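Endoglucanase (Ruminococcus champanellensis, PDB 6WQV) probably hydrolyses internal beta-1,4 bonds of cellulose and other plant glucans and xylans, as a broad-specificity family 5 glycoside hydrolase, and binds cellotriose. Local coordinates at residues 56-61 / 97-102; 138-143 / 193-198; 324-329 / 342-347. All blocks are in the same frame, centred on the assembly; numbering follows the deposited sequence. Where two conformers were deposited one is given.

Contact 1 of 3, residues 56-61 / 97-102; sequences PMTTKA and MNRVQE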
ATOM      1  N   PRO A  56      -5.354  12.183  13.985  1.00 15.16           N
ATOM      2  CA  PRO A  56      -4.466  13.078  14.730  1.00 15.80           C
ATOM      3  C   PRO A  56      -3.051  12.981  14.180  1.00 13.64           C
ATOM      4  O   PRO A  56      -2.723  12.112  13.376  1.00 14.04           O
ATOM      5  CB  PRO A  56      -4.539  12.520  16.155  1.00 16.81           C
ATOM      6  CG  PRO A  56      -4.756  11.053  15.950  1.00 18.25           C
ATOM      7  CD  PRO A  56      -5.636  10.935  14.724  1.00 15.96           C
ATOM      8  N   MET A  57      -2.201  13.899  14.636  1.00 15.15           N
ATOM      9  CA  MET A  57      -0.785  13.786  14.321  1.00 15.35           C
ATOM     10  C   MET A  57      -0.255  12.438  14.804  1.00 13.36           C
ATOM     11  O   MET A  57      -0.491  12.034  15.945  1.00 14.21           O
ATOM     12  CB  MET A  57      -0.015  14.933  14.971  1.00 15.63           C
ATOM     13  CG  MET A  57      -0.293  16.298  14.357  1.00 16.55           C
ATOM     14  SD  MET A  57       0.268  16.437  12.645  1.00 19.63           S
ATOM     15  CE  MET A  57       2.006  16.088  12.886  1.00 21.15           C
ATOM     16  N   THR A  58       0.442  11.722  13.925  1.00 10.99           N
ATOM     17  CA  THR A  58       0.942  10.400  14.274  1.00 10.47           C
ATOM     18  C   THR A  58       2.050  10.531  15.306  1.00 10.64           C
ATOM     19  O   THR A  58       2.860  11.461  15.257  1.00 11.80           O
ATOM     20  CB  THR A  58       1.486   9.691  13.032  1.00 11.05           C
ATOM     21  OG1 THR A  58       0.513   9.752  11.977  1.00 11.86           O
ATOM     22  CG2 THR A  58       1.835   8.217  13.325  1.00 11.27           C
ATOM     23  N   THR A  59       2.073   9.604  16.262  1.00 11.42           N
ATOM     24  CA  THR A  59       3.112   9.572  17.277  1.00 11.81           C
ATOM     25  C   THR A  59       3.780   8.203  17.296  1.00 10.71           C
ATOM     26  O   THR A  59       3.219   7.195  16.858  1.00 10.63           O
ATOM     27  CB  THR A  59       2.541   9.834  18.671  1.00 11.93           C
ATOM     28  OG1 THR A  59       1.661   8.752  19.002  1.00 13.23           O
ATOM     29  CG2 THR A  59       1.812  11.151  18.712  1.00 12.06           C
ATOM     30  N   LYS A  60       4.991   8.177  17.854  1.00 11.59           N
ATOM     31  CA  LYS A  60       5.674   6.908  18.082  1.00 13.40           C
ATOM     32  C   LYS A  60       4.819   5.969  18.927  1.00 12.63           C
ATOM     33  O   LYS A  60       4.791   4.759  18.687  1.00 13.66           O
ATOM     34  CB  LYS A  60       7.012   7.189  18.766  1.00 15.48           C
ATOM     35  CG  LYS A  60       7.788   5.974  19.190  1.00 22.84           C
ATOM     36  CD  LYS A  60       8.346   5.240  17.981  1.00 24.25           C
ATOM     37  CE  LYS A  60       9.657   4.549  18.316  1.00 26.26           C
ATOM     38  NZ  LYS A  60       9.513   3.562  19.424  1.00 26.25           N
ATOM     39  N   ALA A  61       4.127   6.507  19.935  1.00 12.78           N
ATOM     40  CA  ALA A  61       3.308   5.667  20.804  1.00 12.47           C
ATOM     41  C   ALA A  61       2.249   4.897  20.022  1.00 12.49           C
ATOM     42  O   ALA A  61       1.881   3.773  20.394  1.00 12.37           O
ATOM     43  CB  ALA A  61       2.642   6.527  21.875  1.00 11.64           C
ATOM     44  N   MET A  97       9.055  16.291   3.356  1.00 12.96           N
ATOM     45  CA  MET A  97       9.989  15.174   3.341  1.00 13.42           C
ATOM     46  C   MET A  97      10.486  14.869   4.748  1.00 13.16           C
ATOM     47  O   MET A  97      10.618  13.699   5.119  1.00 12.36           O
ATOM     48  CB  MET A  97      11.149  15.468   2.390  1.00 12.49           C
ATOM     49  CG  MET A  97      12.087  14.288   2.182  1.00 12.88           C
ATOM     50  SD  MET A  97      11.358  12.924   1.242  1.00 14.00           S
ATOM     51  CE  MET A  97      11.629  13.432  -0.453  1.00 15.92           C
ATOM     52  N   ASN A  98      10.734  15.915   5.553  1.00 12.76           N
ATOM     53  CA  ASN A  98      11.199  15.716   6.922  1.00 13.40           C
ATOM     54  C   ASN A  98      10.148  14.994   7.755  1.00 13.94           C
ATOM     55  O   ASN A  98      10.476  14.098   8.542  1.00 13.27           O
ATOM     56  CB  ASN A  98      11.540  17.054   7.584  1.00 15.58           C
ATOM     57  CG  ASN A  98      12.802  17.691   7.033  1.00 18.76           C
ATOM     58  OD1 ASN A  98      13.585  17.051   6.332  1.00 18.61           O
ATOM     59  ND2 ASN A  98      13.011  18.959   7.356  1.00 19.54           N
ATOM     60  N   ARG A  99       8.881  15.377   7.609  1.00 13.24           N
ATOM     61  CA  ARG A  99       7.833  14.706   8.373  1.00 13.09           C
ATOM     62  C   ARG A  99       7.678  13.255   7.941  1.00 11.51           C
ATOM     63  O   ARG A  99       7.518  12.362   8.785  1.00 11.76           O
ATOM     64  CB  ARG A  99       6.510  15.462   8.243  1.00 11.70           C
ATOM     65  CG  ARG A  99       5.356  14.797   8.976  1.00 12.95           C
ATOM     66  CD  ARG A  99       5.635  14.612  10.459  1.00 11.30           C
ATOM     67  NE  ARG A  99       4.522  13.908  11.088  1.00 12.57           N
ATOM     68  CZ  ARG A  99       4.578  13.302  12.271  1.00 11.96           C
ATOM     69  NH1 ARG A  99       5.694  13.293  12.979  1.00 12.99           N
ATOM     70  NH2 ARG A  99       3.502  12.682  12.733  1.00 13.44           N
ATOM     71  N   VAL A 100       7.705  12.990   6.628  1.00 11.16           N
ATOM     72  CA  VAL A 100       7.626  11.610   6.164  1.00 11.38           C
ATOM     73  C   VAL A 100       8.738  10.784   6.799  1.00 10.58           C
ATOM     74  O   VAL A 100       8.513   9.659   7.261  1.00 11.85           O
ATOM     75  CB  VAL A 100       7.675  11.546   4.623  1.00 11.38           C
ATOM     76  CG1 VAL A 100       7.741  10.095   4.157  1.00 13.53           C
ATOM     77  CG2 VAL A 100       6.471  12.226   4.000  1.00 12.58           C
ATOM     78  N   GLN A 101       9.951  11.331   6.839  1.00 11.32           N
ATOM     79  CA  GLN A 101      11.060  10.592   7.439  1.00 11.90           C
ATOM     80  C   GLN A 101      10.829  10.351   8.929  1.00 11.41           C
ATOM     81  O   GLN A 101      11.158   9.271   9.443  1.00 12.71           O
ATOM     82  CB  GLN A 101      12.379  11.317   7.197  1.00 12.87           C
ATOM     83  CG  GLN A 101      13.564  10.591   7.801  1.00 13.28           C
ATOM     84  CD  GLN A 101      14.878  11.080   7.257  1.00 15.84           C
ATOM     85  OE1 GLN A 101      15.032  12.260   6.948  1.00 17.48           O
ATOM     86  NE2 GLN A 101      15.844  10.175   7.137  1.00 17.77           N
ATOM     87  N   GLU A 102      10.281  11.341   9.641  1.00 12.11           N
ATOM     88  CA  GLU A 102       9.958  11.148  11.056  1.00 11.49           C
ATOM     89  C   GLU A 102       9.024   9.958  11.252  1.00 11.33           C
ATOM     90  O   GLU A 102       9.208   9.152  12.176  1.00 12.55           O
ATOM     91  CB  GLU A 102       9.285  12.404  11.620  1.00 14.88           C
ATOM     92  CG  GLU A 102      10.181  13.605  11.857  1.00 21.16           C
ATOM     93  CD  GLU A 102       9.446  14.806  12.470  1.00 26.16           C
ATOM     94  OE1 GLU A 102       8.244  14.697  12.813  1.00 22.36           O
ATOM     95  OE2 GLU A 102      10.085  15.870  12.612  1.00 30.05           O
TER

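Contact 2 of 3, residues 138-143 / 193-198; sequences RLDAIW and VNTVRA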
ATOM      1  N   ARG A 138       7.911  12.864 -14.449  1.00 12.94           N
ATOM      2  CA  ARG A 138       7.578  13.258 -13.084  1.00 12.45           C
ATOM      3  C   ARG A 138       7.850  12.124 -12.109  1.00 14.56           C
ATOM      4  O   ARG A 138       8.387  12.349 -11.016  1.00 12.74           O
ATOM      5  CB  ARG A 138       6.117  13.700 -13.022  1.00 13.21           C
ATOM      6  CG  ARG A 138       5.654  14.118 -11.641  1.00 12.59           C
ATOM      7  CD  ARG A 138       4.406  14.971 -11.689  1.00 13.12           C
ATOM      8  NE  ARG A 138       3.925  15.274 -10.339  1.00 14.22           N
ATOM      9  CZ  ARG A 138       3.077  16.250 -10.046  1.00 15.22           C
ATOM     10  NH1 ARG A 138       2.602  17.033 -11.001  1.00 17.83           N
ATOM     11  NH2 ARG A 138       2.698  16.447  -8.785  1.00 16.21           N
ATOM     12  N   LEU A 139       7.510  10.893 -12.490  1.00 13.13           N
ATOM     13  CA  LEU A 139       7.825   9.741 -11.652  1.00 14.01           C
ATOM     14  C   LEU A 139       9.312   9.670 -11.359  1.00 12.93           C
ATOM     15  O   LEU A 139       9.728   9.419 -10.224  1.00 13.93           O
ATOM     16  CB  LEU A 139       7.399   8.465 -12.368  1.00 17.28           C
ATOM     17  CG  LEU A 139       5.974   7.976 -12.160  1.00 18.32           C
ATOM     18  CD1 LEU A 139       5.701   6.843 -13.126  1.00 20.44           C
ATOM     19  CD2 LEU A 139       5.783   7.536 -10.722  1.00 15.27           C
ATOM     20  N   ASP A 140      10.136   9.841 -12.390  1.00 12.85           N
ATOM     21  CA  ASP A 140      11.573   9.792 -12.179  1.00 14.23           C
ATOM     22  C   ASP A 140      12.029  10.930 -11.273  1.00 14.26           C
ATOM     23  O   ASP A 140      12.842  10.720 -10.364  1.00 13.24           O
ATOM     24  CB  ASP A 140      12.286   9.824 -13.523  1.00 14.73           C
ATOM     25  CG  ASP A 140      13.762   9.990 -13.376  1.00 17.14           C
ATOM     26  OD1 ASP A 140      14.423   9.051 -12.877  1.00 17.44           O
ATOM     27  OD2 ASP A 140      14.263  11.073 -13.723  1.00 23.02           O
ATOM     28  N   ALA A 141      11.485  12.131 -11.475  1.00 14.21           N
ATOM     29  CA  ALA A 141      11.902  13.268 -10.664  1.00 14.49           C
ATOM     30  C   ALA A 141      11.575  13.062  -9.190  1.00 14.03           C
ATOM     31  O   ALA A 141      12.405  13.354  -8.318  1.00 14.64           O
ATOM     32  CB  ALA A 141      11.259  14.560 -11.175  1.00 16.06           C
ATOM     33  N   ILE A 142      10.373  12.561  -8.892  0.94 12.85           N
ATOM     34  CA  ILE A 142      10.003  12.419  -7.489  0.94 13.12           C
ATOM     35  C   ILE A 142      10.662  11.190  -6.866  0.94 12.15           C
ATOM     36  O   ILE A 142      11.119  11.241  -5.722  0.94 11.55           O
ATOM     37  CB  ILE A 142       8.479  12.468  -7.255  0.94 14.88           C
ATOM     38  CG1 ILE A 142       7.740  11.286  -7.873  0.94 17.22           C
ATOM     39  CG2 ILE A 142       7.899  13.787  -7.765  0.94 16.36           C
ATOM     40  CD1 ILE A 142       6.293  11.200  -7.370  0.94 17.73           C
ATOM     41  N   TRP A 143      10.728  10.068  -7.593  1.00 10.56           N
ATOM     42  CA  TRP A 143      11.370   8.871  -7.040  1.00 11.17           C
ATOM     43  C   TRP A 143      12.871   9.061  -6.822  1.00 11.71           C
ATOM     44  O   TRP A 143      13.424   8.503  -5.867  1.00 12.41           O
ATOM     45  CB  TRP A 143      11.013   7.598  -7.824  1.00 10.96           C
ATOM     46  CG  TRP A 143       9.777   6.938  -7.225  1.00 10.51           C
ATOM     47  CD1 TRP A 143       8.546   6.820  -7.794  1.00 11.52           C
ATOM     48  CD2 TRP A 143       9.668   6.375  -5.909  1.00 10.54           C
ATOM     49  NE1 TRP A 143       7.677   6.196  -6.921  1.00 11.82           N
ATOM     50  CE2 TRP A 143       8.348   5.917  -5.757  1.00 11.88           C
ATOM     51  CE3 TRP A 143      10.567   6.206  -4.850  1.00 11.41           C
ATOM     52  CZ2 TRP A 143       7.903   5.296  -4.592  1.00 12.68           C
ATOM     53  CZ3 TRP A 143      10.125   5.589  -3.694  1.00 10.93           C
ATOM     54  CH2 TRP A 143       8.809   5.140  -3.575  1.00 10.07           C
ATOM     55  N   VAL A 193      11.465   1.363 -11.147  1.00 11.14           N
ATOM     56  CA  VAL A 193      12.563   0.465 -10.797  1.00 12.21           C
ATOM     57  C   VAL A 193      13.892   1.046 -11.273  1.00 12.92           C
ATOM     58  O   VAL A 193      14.869   1.102 -10.519  1.00 12.53           O
ATOM     59  CB  VAL A 193      12.304  -0.942 -11.358  1.00 12.56           C
ATOM     60  CG1 VAL A 193      13.527  -1.820 -11.197  1.00 13.78           C
ATOM     61  CG2 VAL A 193      11.104  -1.571 -10.668  1.00 11.42           C
ATOM     62  N   ASN A 194      13.937   1.507 -12.525  1.00 12.29           N
ATOM     63  CA  ASN A 194      15.183   2.075 -13.043  1.00 12.89           C
ATOM     64  C   ASN A 194      15.632   3.266 -12.209  1.00 13.27           C
ATOM     65  O   ASN A 194      16.833   3.440 -11.953  1.00 12.93           O
ATOM     66  CB  ASN A 194      15.004   2.520 -14.496  1.00 14.02           C
ATOM     67  CG  ASN A 194      14.790   1.360 -15.455  1.00 16.74           C
ATOM     68  OD1 ASN A 194      15.111   0.213 -15.154  1.00 20.23           O
ATOM     69  ND2 ASN A 194      14.243   1.667 -16.626  1.00 19.23           N
ATOM     70  N   THR A 195      14.683   4.117 -11.801  1.00 12.37           N
ATOM     71  CA  THR A 195      15.012   5.334 -11.063  1.00 11.98           C
ATOM     72  C   THR A 195      15.634   5.002  -9.713  1.00 12.01           C
ATOM     73  O   THR A 195      16.608   5.638  -9.291  1.00 12.19           O
ATOM     74  CB  THR A 195      13.738   6.168 -10.891  1.00 12.91           C
ATOM     75  OG1 THR A 195      13.267   6.610 -12.174  1.00 14.52           O
ATOM     76  CG2 THR A 195      13.958   7.377  -9.967  1.00 13.78           C
ATOM     77  N   VAL A 196      15.097   3.993  -9.027  1.00 11.00           N
ATOM     78  CA  VAL A 196      15.644   3.617  -7.732  1.00 10.50           C
ATOM     79  C   VAL A 196      17.025   2.992  -7.889  1.00 11.37           C
ATOM     80  O   VAL A 196      17.960   3.334  -7.156  1.00 11.52           O
ATOM     81  CB  VAL A 196      14.661   2.680  -7.007  1.00 10.96           C
ATOM     82  CG1 VAL A 196      15.317   2.089  -5.769  1.00 12.44           C
ATOM     83  CG2 VAL A 196      13.373   3.411  -6.646  1.00 12.03           C
ATOM     84  N   ARG A 197      17.190   2.080  -8.857  1.00 11.96           N
ATOM     85  CA  ARG A 197      18.468   1.383  -8.983  1.00 12.07           C
ATOM     86  C   ARG A 197      19.593   2.339  -9.364  1.00 12.45           C
ATOM     87  O   ARG A 197      20.758   2.095  -9.023  1.00 14.14           O
ATOM     88  CB  ARG A 197      18.366   0.242  -9.998  1.00 12.29           C
ATOM     89  CG  ARG A 197      17.328  -0.820  -9.678  1.00 11.86           C
ATOM     90  CD  ARG A 197      17.539  -1.427  -8.290  1.00 12.41           C
ATOM     91  NE  ARG A 197      16.644  -2.564  -8.102  1.00 12.78           N
ATOM     92  CZ  ARG A 197      16.176  -2.968  -6.930  1.00 13.05           C
ATOM     93  NH1 ARG A 197      16.515  -2.330  -5.808  1.00 13.26           N
ATOM     94  NH2 ARG A 197      15.363  -4.015  -6.884  1.00 12.93           N
ATOM     95  N   ALA A 198      19.261   3.433 -10.056  1.00 11.60           N
ATOM     96  CA  ALA A 198      20.239   4.425 -10.476  1.00 11.84           C
ATOM     97  C   ALA A 198      20.871   5.173  -9.313  1.00 12.98           C
ATOM     98  O   ALA A 198      21.853   5.897  -9.532  1.00 14.66           O
ATOM     99  CB  ALA A 198      19.550   5.416 -11.419  1.00 13.46           C
TER

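Contact 3 of 3, residues 324-329 / 342-347; sequences NAFDTS and TWQYPE. With EDO (1,2-ethanediol), chain I.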
ATOM      1  N   ASN A 324      -8.647   4.757  10.845  1.00 11.22           N
ATOM      2  CA  ASN A 324      -8.978   5.407  12.111  1.00 11.78           C
ATOM      3  C   ASN A 324     -10.429   5.897  12.157  1.00 12.98           C
ATOM      4  O   ASN A 324     -10.746   6.829  12.886  1.00 14.29           O
ATOM      5  CB  ASN A 324      -8.002   6.554  12.415  1.00 11.98           C
ATOM      6  CG  ASN A 324      -8.078   7.035  13.849  1.00 14.88           C
ATOM      7  OD1 ASN A 324      -8.110   6.233  14.774  1.00 14.90           O
ATOM      8  ND2 ASN A 324      -8.098   8.349  14.034  1.00 16.57           N
ATOM      9  N   ALA A 325     -11.326   5.261  11.397  1.00 12.73           N
ATOM     10  CA  ALA A 325     -12.727   5.667  11.316  1.00 12.97           C
ATOM     11  C   ALA A 325     -13.609   4.506  11.765  1.00 11.87           C
ATOM     12  O   ALA A 325     -13.474   3.389  11.260  1.00 12.59           O
ATOM     13  CB  ALA A 325     -13.079   6.084   9.882  1.00 15.00           C
ATOM     14  N   PHE A 326     -14.512   4.779  12.707  1.00 13.28           N
ATOM     15  CA  PHE A 326     -15.297   3.745  13.383  1.00 13.89           C
ATOM     16  C   PHE A 326     -16.787   3.850  13.115  1.00 16.45           C
ATOM     17  O   PHE A 326     -17.397   2.869  12.674  1.00 15.91           O
ATOM     18  CB  PHE A 326     -14.964   3.750  14.901  1.00 15.36           C
ATOM     19  CG  PHE A 326     -13.510   3.528  15.141  1.00 13.58           C
ATOM     20  CD1 PHE A 326     -12.995   2.249  15.149  1.00 14.38           C
ATOM     21  CD2 PHE A 326     -12.639   4.601  15.238  1.00 16.84           C
ATOM     22  CE1 PHE A 326     -11.636   2.036  15.285  1.00 14.98           C
ATOM     23  CE2 PHE A 326     -11.281   4.395  15.375  1.00 17.78           C
ATOM     24  CZ  PHE A 326     -10.781   3.106  15.389  1.00 14.72           C
ATOM     25  N   ASP A 327     -17.390   5.009  13.347  1.00 17.29           N
ATOM     26  CA  ASP A 327     -18.835   5.159  13.226  1.00 18.02           C
ATOM     27  C   ASP A 327     -19.187   6.392  12.403  1.00 20.19           C
ATOM     28  O   ASP A 327     -20.216   7.030  12.637  1.00 23.91           O
ATOM     29  CB  ASP A 327     -19.484   5.187  14.608  1.00 21.95           C
ATOM     30  CG  ASP A 327     -19.197   3.919  15.409  1.00 26.50           C
ATOM     31  OD1 ASP A 327     -19.634   2.828  14.984  1.00 28.23           O
ATOM     32  OD2 ASP A 327     -18.517   4.017  16.453  1.00 31.23           O
ATOM     33  N   THR A 328     -18.350   6.716  11.416  1.00 19.18           N
ATOM     34  CA  THR A 328     -18.587   7.842  10.531  1.00 20.81           C
ATOM     35  C   THR A 328     -19.564   7.450   9.419  1.00 18.84           C
ATOM     36  O   THR A 328     -19.950   6.288   9.269  1.00 19.86           O
ATOM     37  CB  THR A 328     -17.272   8.310   9.902  1.00 19.88           C
ATOM     38  OG1 THR A 328     -16.883   7.398   8.865  1.00 19.39           O
ATOM     39  CG2 THR A 328     -16.159   8.385  10.945  1.00 20.96           C
ATOM     40  N   SER A 329     -19.967   8.450   8.631  1.00 21.63           N
ATOM     41  CA  SER A 329     -20.814   8.227   7.465  1.00 21.94           C
ATOM     42  C   SER A 329     -20.023   7.763   6.246  1.00 23.16           C
ATOM     43  O   SER A 329     -20.623   7.515   5.192  1.00 24.22           O
ATOM     44  CB  SER A 329     -21.558   9.515   7.117  1.00 26.76           C
ATOM     45  OG  SER A 329     -20.632  10.549   6.832  1.00 32.10           O
ATOM     46  N   THR A 342      -6.487   2.449  21.918  1.00 13.38           N
ATOM     47  CA  THR A 342      -7.232   1.241  22.220  1.00 13.81           C
ATOM     48  C   THR A 342      -7.570   0.523  20.921  1.00 14.46           C
ATOM     49  O   THR A 342      -7.824   1.151  19.884  1.00 12.75           O
ATOM     50  CB  THR A 342      -8.537   1.543  22.972  1.00 13.65           C
ATOM     51  OG1 THR A 342      -9.317   2.470  22.207  1.00 16.57           O
ATOM     52  CG2 THR A 342      -8.260   2.122  24.353  1.00 17.33           C
ATOM     53  N   TRP A 343      -7.571  -0.804  20.994  1.00 13.53           N
ATOM     54  CA  TRP A 343      -8.065  -1.646  19.907  1.00 13.87           C
ATOM     55  C   TRP A 343      -9.583  -1.695  20.026  1.00 14.65           C
ATOM     56  O   TRP A 343     -10.128  -2.248  20.991  1.00 16.37           O
ATOM     57  CB  TRP A 343      -7.459  -3.044  19.991  1.00 14.27           C
ATOM     58  CG  TRP A 343      -5.974  -3.079  19.735  1.00 13.02           C
ATOM     59  CD1 TRP A 343      -5.000  -3.395  20.636  1.00 12.75           C
ATOM     60  CD2 TRP A 343      -5.298  -2.794  18.498  1.00 12.37           C
ATOM     61  NE1 TRP A 343      -3.766  -3.329  20.040  1.00 14.76           N
ATOM     62  CE2 TRP A 343      -3.919  -2.959  18.730  1.00 13.11           C
ATOM     63  CE3 TRP A 343      -5.726  -2.415  17.221  1.00 12.58           C
ATOM     64  CZ2 TRP A 343      -2.970  -2.757  17.735  1.00 12.81           C
ATOM     65  CZ3 TRP A 343      -4.777  -2.217  16.234  1.00 11.62           C
ATOM     66  CH2 TRP A 343      -3.419  -2.380  16.499  1.00 11.78           C
ATOM     67  N   GLN A 344     -10.273  -1.080  19.062  1.00 13.44           N
ATOM     68  CA  GLN A 344     -11.714  -0.903  19.178  1.00 14.53           C
ATOM     69  C   GLN A 344     -12.467  -2.204  18.934  1.00 14.56           C
ATOM     70  O   GLN A 344     -13.601  -2.359  19.399  1.00 17.09           O
ATOM     71  CB  GLN A 344     -12.174   0.163  18.180  1.00 15.79           C
ATOM     72  CG  GLN A 344     -13.599   0.627  18.351  1.00 19.57           C
ATOM     73  CD  GLN A 344     -13.691   2.106  18.711  1.00 20.58           C
ATOM     74  OE1 GLN A 344     -12.754   2.685  19.272  1.00 21.71           O
ATOM     75  NE2 GLN A 344     -14.811   2.726  18.365  1.00 22.84           N
ATOM     76  N   TYR A 345     -11.866  -3.141  18.197  1.00 14.31           N
ATOM     77  CA  TYR A 345     -12.495  -4.416  17.861  1.00 14.93           C
ATOM     78  C   TYR A 345     -11.562  -5.546  18.280  1.00 15.64           C
ATOM     79  O   TYR A 345     -10.943  -6.215  17.441  1.00 14.81           O
ATOM     80  CB  TYR A 345     -12.822  -4.456  16.371  1.00 14.01           C
ATOM     81  CG  TYR A 345     -13.620  -3.244  15.915  1.00 13.36           C
ATOM     82  CD1 TYR A 345     -14.930  -3.054  16.335  1.00 14.62           C
ATOM     83  CD2 TYR A 345     -13.061  -2.297  15.068  1.00 12.26           C
ATOM     84  CE1 TYR A 345     -15.665  -1.953  15.921  1.00 15.98           C
ATOM     85  CE2 TYR A 345     -13.789  -1.194  14.647  1.00 14.58           C
ATOM     86  CZ  TYR A 345     -15.085  -1.026  15.084  1.00 15.75           C
ATOM     87  OH  TYR A 345     -15.807   0.071  14.667  1.00 19.35           O
ATOM     88  N   PRO A 346     -11.438  -5.781  19.586  1.00 14.58           N
ATOM     89  CA  PRO A 346     -10.466  -6.786  20.056  1.00 15.80           C
ATOM     90  C   PRO A 346     -10.716  -8.195  19.537  1.00 16.22           C
ATOM     91  O   PRO A 346      -9.747  -8.930  19.314  1.00 16.42           O
ATOM     92  CB  PRO A 346     -10.576  -6.700  21.586  1.00 18.41           C
ATOM     93  CG  PRO A 346     -11.938  -6.055  21.838  1.00 20.71           C
ATOM     94  CD  PRO A 346     -12.121  -5.091  20.693  1.00 15.81           C
ATOM     95  N   GLU A 347     -11.975  -8.605  19.353  1.00 16.46           N
ATOM     96  CA  GLU A 347     -12.247  -9.954  18.861  1.00 17.53           C
ATOM     97  C   GLU A 347     -11.778 -10.109  17.420  1.00 16.79           C
ATOM     98  O   GLU A 347     -11.333 -11.192  17.020  1.00 17.24           O
ATOM     99  CB  GLU A 347     -13.735 -10.262  18.969  1.00 20.03           C
ATOM    100  CG  GLU A 347     -14.263 -10.391  20.388  1.00 26.90           C
ATOM    101  CD  GLU A 347     -15.674 -10.949  20.431  1.00 34.95           C
ATOM    102  OE1 GLU A 347     -16.125 -11.517  19.410  1.00 36.47           O
ATOM    103  OE2 GLU A 347     -16.335 -10.816  21.482  1.00 38.11           O
TER
HETATM  104  C1  EDO I 401     -15.024   8.297  14.809  1.00 39.40           C
HETATM  105  O1  EDO I 401     -14.490   7.391  13.840  1.00 33.10           O
HETATM  106  C2  EDO I 401     -16.221   7.646  15.491  1.00 42.90           C
HETATM  107  O2  EDO I 401     -17.208   7.380  14.489  1.00 41.88           O
HETATM  108  O   HOH W   1     -17.707   0.829  16.378  1.00 32.59           O

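Contact 1 of 3, residues 56-61 / 97-102
The guanidinium of Arg-99 has the methyl of Met-57 over one face and polar partners round its edge. Met-57 CE lies 3.7 Å from Arg-99 NH2. The methionine chain is bent at chi2 (-65°) and chi3 (-59°), which folds the methyl back over the flat group. At the edge, Arg-99 NH2 donates to the carbonyl oxygen Thr-58 O at 2.9 Å. The bond is fairly straight, 158° at the hydrogen. The carbonyl oxygen lies close to the guanidinium plane, but the donor is tilted out of the plane of the carbonyl. Thr-58 CB packs against the same nitrogen at 3.6 Å. The other terminal nitrogen, Arg-99 NH1, forms a salt bridge with Glu-102 OE1 at 2.9 Å, one turn further along the helix. Both segments belong to the TIM barrel of this glycosyl hydrolase family 5 enzyme. Residues 56-61 lead into helix 60-68, and Arg-99 reaches them from the neighbouring helix 94-108. Glu-50 forms a salt bridge with Arg-99 NE and also bonds Thr-58 OG1. Tyr-106 OH adds a bond to Arg-99 NH1. Replacing Arg-99 by a leucine would probably leave Glu-50 and Glu-102 without their shared positive mate and Thr-58 O without its donor across the contact, with a weak bond to Tyr-106 OH remaining.

Contact 2 of 3, residues 138-143 / 193-198
Thr-195 OG1 and Asp-140 OD1 approach to 2.8 Å, the closest polar approach between the two segments. The hydroxyl also lies within bonding reach of Thr-191 O, one turn earlier in its own helix. Its one proton could therefore serve either acceptor. CG of Asp-140 is anti to the backbone N (chi1 171°), which swings the carboxylate across to the threonine. The methyl of Thr-195 lies beside this polar pair. Thr-195 CG2 lies 3.4 Å from Asp-140 OD1 and 3.6 Å from Trp-143 CB. The two branches of the threonine thus divide the work: the hydroxyl meets the acid, and the methyl packs on the base of the indole side chain. Further out along the indole, Trp-143 CE3 makes a looser apolar contact with Val-196 CG2 at 4.3 Å. The indole nitrogen has its partner elsewhere, because Trp-143 NE1 donates to Gly-161 O. Phe-192 and Phe-159 also meet the indole ring. The axes of the two helical segments approach to 9.2 Å and run in broadly the same direction, at 31°. They come from helices 129-149 and 179-197, neighbours in the outer layer of the TIM barrel. Between them in sequence lies barrel strand 157-160, which carries Phe-159. Val-196 also rests on Leu-208 of the next strand, 208-211.

Contact 3 of 3, residues 324-329 / 342-347
With chi1 at -170°, Gln-344 extends its chain away from its own N, and a bend at chi2 lays the amide over one face of the Phe-326 ring. The two side chains meet between the loop after the last barrel strand, 318-322, and the turn from strand 342-343 into helix 346-353. The contact thus lies within the connection from the eighth strand of the TIM barrel to its C-terminal helix. Strand 342-343 belongs to a small antiparallel hairpin with strand 336-337. Ring and amide are stacked, with planes 22° apart. Gln-344 CD lies 3.6 Å above the plane of the Phe-326 ring, offset toward its rim. The aliphatic part of the glutamine continues the contact, with Gln-344 CB 3.5 Å from Phe-326 CE1. Gln-344 OE1 accepts from Asn-337 ND2 of the hairpin, which helps to set the turn of the amide. Tyr-345, the N-cap residue of helix 346-353, approaches the edge of the phenylalanine. Its CE2 is 3.6 Å from Phe-326 CD1. The two aromatic rings are oblique, with planes at 42°. Arg-300 makes a cation-pi contact with the tyrosine. A water bridges the segments: it hydrogen-bonds Tyr-345 OH at 2.7 Å and donates to Asp-327 OD1. The backbone N-H groups of Phe-326 and Asp-327 also hold a 1,2-ethanediol, probably from the crystallisation liquor. Phe-326 N donates to its O1 at 2.8 Å and Asp-327 N to its O2 at 2.6 Å. That same O1 also sits at the edge of the phenylalanine ring, 3.6 Å from Phe-326 CD2.

How the contacts relate
From the N terminus, contact 1 comes first. It closes a loop of 35 residues and joins the approach to helix 60-68 with helix 94-108, with barrel strand 73-76 between them in sequence. Contact 2 then closes 49 residues and pairs helices 129-149 and 179-197, with strand 157-160 between them in sequence. Contact 3 is the shortest closure, 12 residues, and ties the loop after the last strand to the start of the C-terminal helix. The three follow in series; none nests or crosses. Contacts 1 and 3 touch where Pro-56 CD packs on Asn-324 ND2 at 3.6 Å, joining early and late parts of the barrel. Contacts 2 and 3 lie on opposite sides of the chain's centre.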